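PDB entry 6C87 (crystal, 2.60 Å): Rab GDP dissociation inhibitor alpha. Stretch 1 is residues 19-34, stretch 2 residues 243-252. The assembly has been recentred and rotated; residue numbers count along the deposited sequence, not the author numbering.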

# COMPACT_ATOMS: atom_id res chain seq x y z
N GLY A 19 -23.13 15.04 -16.90
CA GLY A 19 -22.51 16.34 -16.75
C GLY A 19 -21.03 16.34 -17.11
O GLY A 19 -20.32 15.34 -16.93
N THR A 20 -20.54 17.47 -17.62
CA THR A 20 -19.15 17.58 -18.07
C THR A 20 -18.37 18.62 -17.28
O THR A 20 -17.43 19.22 -17.81
CB THR A 20 -19.06 17.88 -19.56
OG1 THR A 20 -19.85 19.03 -19.89
CG2 THR A 20 -19.53 16.68 -20.38
N GLY A 21 -18.71 18.85 -16.01
CA GLY A 21 -17.76 19.49 -15.12
C GLY A 21 -16.51 18.64 -14.99
O GLY A 21 -16.51 17.45 -15.29
N LEU A 22 -15.44 19.26 -14.51
CA LEU A 22 -14.16 18.56 -14.51
C LEU A 22 -14.23 17.27 -13.70
O LEU A 22 -13.70 16.24 -14.12
CB LEU A 22 -13.04 19.45 -13.98
CG LEU A 22 -11.67 18.75 -13.99
CD1 LEU A 22 -11.31 18.25 -15.38
CD2 LEU A 22 -10.57 19.65 -13.45
N THR A 23 -14.90 17.31 -12.54
CA THR A 23 -14.98 16.13 -11.69
C THR A 23 -15.56 14.93 -12.44
O THR A 23 -15.02 13.82 -12.38
CB THR A 23 -15.82 16.43 -10.45
OG1 THR A 23 -15.14 17.41 -9.66
CG2 THR A 23 -16.02 15.16 -9.62
N GLU A 24 -16.66 15.15 -13.17
CA GLU A 24 -17.26 14.05 -13.93
C GLU A 24 -16.35 13.60 -15.06
O GLU A 24 -16.21 12.39 -15.31
CB GLU A 24 -18.63 14.48 -14.46
CG GLU A 24 -19.77 14.44 -13.45
CD GLU A 24 -19.66 15.47 -12.33
OE1 GLU A 24 -19.22 16.61 -12.59
OE2 GLU A 24 -20.02 15.13 -11.18
N CYS A 25 -15.69 14.54 -15.74
CA CYS A 25 -14.80 14.18 -16.84
C CYS A 25 -13.65 13.31 -16.35
O CYS A 25 -13.24 12.37 -17.05
CB CYS A 25 -14.27 15.45 -17.51
SG CYS A 25 -15.50 16.38 -18.48
N VAL A 26 -13.09 13.61 -15.17
CA VAL A 26 -11.97 12.84 -14.64
C VAL A 26 -12.43 11.46 -14.18
O VAL A 26 -11.74 10.46 -14.40
CB VAL A 26 -11.29 13.61 -13.50
CG1 VAL A 26 -10.21 12.76 -12.85
CG2 VAL A 26 -10.70 14.91 -14.03
N ILE A 27 -13.58 11.39 -13.51
CA ILE A 27 -14.12 10.09 -13.12
C ILE A 27 -14.41 9.24 -14.35
O ILE A 27 -14.07 8.05 -14.41
CB ILE A 27 -15.37 10.28 -12.24
CG1 ILE A 27 -14.98 10.80 -10.86
CG2 ILE A 27 -16.13 8.97 -12.07
CD1 ILE A 27 -14.14 9.82 -10.06
N SER A 28 -15.02 9.85 -15.37
CA SER A 28 -15.31 9.13 -16.61
C SER A 28 -14.03 8.63 -17.28
O SER A 28 -13.97 7.47 -17.73
CB SER A 28 -16.09 10.04 -17.56
OG SER A 28 -16.35 9.42 -18.80
N GLY A 29 -12.99 9.47 -17.33
CA GLY A 29 -11.73 9.05 -17.93
C GLY A 29 -11.04 7.93 -17.16
O GLY A 29 -10.50 7.00 -17.75
N LEU A 30 -11.04 8.03 -15.83
CA LEU A 30 -10.45 6.97 -15.01
C LEU A 30 -11.16 5.64 -15.21
O LEU A 30 -10.52 4.59 -15.28
CB LEU A 30 -10.47 7.37 -13.53
CG LEU A 30 -9.44 8.41 -13.08
CD1 LEU A 30 -9.77 8.87 -11.69
CD2 LEU A 30 -8.04 7.80 -13.13
N LEU A 31 -12.49 5.67 -15.31
CA LEU A 31 -13.24 4.44 -15.54
C LEU A 31 -12.91 3.83 -16.90
O LEU A 31 -12.81 2.61 -17.03
CB LEU A 31 -14.74 4.72 -15.43
CG LEU A 31 -15.28 5.11 -14.06
CD1 LEU A 31 -16.64 5.74 -14.20
CD2 LEU A 31 -15.36 3.87 -13.17
N SER A 32 -12.73 4.67 -17.92
CA SER A 32 -12.45 4.16 -19.26
C SER A 32 -11.07 3.52 -19.33
O SER A 32 -10.90 2.47 -19.96
CB SER A 32 -12.59 5.28 -20.29
OG SER A 32 -13.95 5.67 -20.43
N VAL A 33 -10.05 4.16 -18.73
CA VAL A 33 -8.71 3.57 -18.78
C VAL A 33 -8.60 2.34 -17.89
O VAL A 33 -7.66 1.55 -18.04
CB VAL A 33 -7.64 4.61 -18.40
CG1 VAL A 33 -7.80 5.86 -19.25
CG2 VAL A 33 -7.66 4.93 -16.92
N SER A 34 -9.55 2.13 -16.97
CA SER A 34 -9.60 0.89 -16.21
C SER A 34 -10.33 -0.24 -16.94
O SER A 34 -10.41 -1.34 -16.39
CB SER A 34 -10.24 1.14 -14.83
OG SER A 34 -11.63 1.41 -14.94
N GLU A 243 -10.29 23.31 -22.16
CA GLU A 243 -9.55 22.29 -22.89
C GLU A 243 -9.73 20.91 -22.28
O GLU A 243 -9.69 19.91 -23.01
CB GLU A 243 -8.06 22.66 -22.91
CG GLU A 243 -7.77 23.95 -23.63
CD GLU A 243 -7.92 23.80 -25.13
OE1 GLU A 243 -7.04 23.17 -25.75
OE2 GLU A 243 -8.94 24.29 -25.67
N LEU A 244 -9.97 20.84 -20.98
CA LEU A 244 -10.04 19.53 -20.32
C LEU A 244 -11.20 18.68 -20.80
O LEU A 244 -10.99 17.49 -21.09
CB LEU A 244 -10.05 19.74 -18.80
CG LEU A 244 -8.64 20.04 -18.28
CD1 LEU A 244 -8.66 20.73 -16.93
CD2 LEU A 244 -7.83 18.75 -18.20
N PRO A 245 -12.44 19.18 -20.91
CA PRO A 245 -13.49 18.32 -21.47
C PRO A 245 -13.20 17.89 -22.89
O PRO A 245 -13.59 16.78 -23.29
CB PRO A 245 -14.75 19.21 -21.40
CG PRO A 245 -14.45 20.21 -20.36
CD PRO A 245 -12.98 20.49 -20.49
N GLN A 246 -12.48 18.71 -23.66
CA GLN A 246 -12.20 18.36 -25.04
C GLN A 246 -11.30 17.13 -25.12
O GLN A 246 -11.59 16.19 -25.87
CB GLN A 246 -11.58 19.54 -25.77
CG GLN A 246 -12.39 20.02 -26.96
CD GLN A 246 -13.16 21.29 -26.65
OE1 GLN A 246 -14.24 21.53 -27.20
NE2 GLN A 246 -12.60 22.12 -25.77
N VAL A 247 -10.21 17.11 -24.35
CA VAL A 247 -9.31 15.96 -24.39
C VAL A 247 -9.97 14.74 -23.75
O VAL A 247 -9.76 13.61 -24.20
CB VAL A 247 -7.93 16.27 -23.76
CG1 VAL A 247 -7.19 17.32 -24.59
CG2 VAL A 247 -8.04 16.69 -22.30
N PHE A 248 -10.81 14.95 -22.71
CA PHE A 248 -11.50 13.82 -22.09
C PHE A 248 -12.56 13.22 -23.01
O PHE A 248 -12.81 12.01 -22.94
CB PHE A 248 -12.12 14.23 -20.76
CG PHE A 248 -11.18 14.12 -19.60
CD1 PHE A 248 -10.73 12.87 -19.18
CD2 PHE A 248 -10.74 15.25 -18.92
CE1 PHE A 248 -9.85 12.75 -18.12
CE2 PHE A 248 -9.87 15.14 -17.85
CZ PHE A 248 -9.42 13.89 -17.45
N ALA A 249 -13.21 14.03 -23.84
CA ALA A 249 -14.11 13.45 -24.85
C ALA A 249 -13.32 12.69 -25.90
O ALA A 249 -13.78 11.66 -26.41
CB ALA A 249 -14.96 14.55 -25.49
N ARG A 250 -12.12 13.17 -26.25
CA ARG A 250 -11.26 12.41 -27.16
C ARG A 250 -10.75 11.14 -26.49
O ARG A 250 -10.66 10.09 -27.14
CB ARG A 250 -10.08 13.28 -27.64
N LEU A 251 -10.44 11.20 -25.19
CA LEU A 251 -10.03 10.00 -24.47
C LEU A 251 -11.14 8.96 -24.45
O LEU A 251 -10.88 7.76 -24.66
CB LEU A 251 -9.60 10.35 -23.04
CG LEU A 251 -9.22 9.12 -22.19
CD1 LEU A 251 -8.03 8.38 -22.78
CD2 LEU A 251 -8.93 9.50 -20.74
N CYS A 252 -12.39 9.39 -24.23
CA CYS A 252 -13.52 8.46 -24.25
C CYS A 252 -13.66 7.81 -25.62
O CYS A 252 -13.95 6.61 -25.71
CB CYS A 252 -14.80 9.20 -23.86
SG CYS A 252 -16.29 8.15 -23.70

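What joins two helices that lie more than two hundred residues apart in the chain? The helix of residues 22-33 and the helical second stretch run in nearly the same direction, their axes inclined by 24° and 9.7 Å apart at closest approach. No hydrogen bond crosses between them; each helix spends its backbone polar groups on its own turns, as in Gly29 N to Cys25 O at 2.9 Å. What remains is packing of mostly apolar surface, 452 Å² summed over both sides, with the backbones nearest at Cys25 and Phe248, whose CA atoms are 6.2 Å apart.

How does Phe248 come to dominate the contact? It covers more surface than any other residue here, 82 Å², because its CA-to-CB bond points toward the other helix and its ring, with chi1 at -86° (m), drops as a knob into a hole made by Leu22, Cys25, Val26 and Gly29. The carbonyl oxygen of Cys25 and the amide nitrogen of Val26 lie over one face of the ring, and Cys25 O comes within 3.3 Å of Phe248 CD1. That oxygen already accepts the helical bond from Gly29, so the ring rests against a backbone whose polar needs are met. At the tip of the ring, Val26 CG2 lies 3.8 Å from Phe248 CZ; although the CA-to-CB bond of Val26 points away from the partner helix, one of its methyl groups still reaches the phenyl.

Why does a glycine line this hole? Gly29 turns its CA to the partner, 4.1 Å from Phe248 CD1 and 4.0 Å from Leu251 CD2. A CB built at ideal geometry would point straight into the contact, falling 2.7 Å from Phe248 CE1, a clash, and 3.4 Å from Leu251 CD2, a tight fit. The bare backbone thus leaves space for an aromatic ring and a leucine methyl together. Leu251, with rotamers t and p, also brings CD2 to 4.1 Å from Val33 CG1, extending the apolar packing toward the end of the first helix.

What do Cys25 and its neighbours contribute toward the other end? Cys25 covers 50 Å², the most in its stretch, and its compact side chain suits a place where the backbones come this close. Its CB packs 3.8 Å from Phe248 CD2, while SG, in rotamer m, lies 4.1 Å from Pro245 CB. The proline ring offers a compact apolar surface here, and its CG also approaches Thr20 O at 4.0 Å. Leu22 follows closely with 48 Å²: its CA-to-CB bond points sideways, but the side chain, with rotamers t and p, reaches in, bringing CD1 to 3.9 Å from Leu244 CB and 4.2 Å from Phe248 CE2. Leu22, Cys25, Leu244, Pro245 and Phe248 are all buried, as befits side chains that meet through apolar contact.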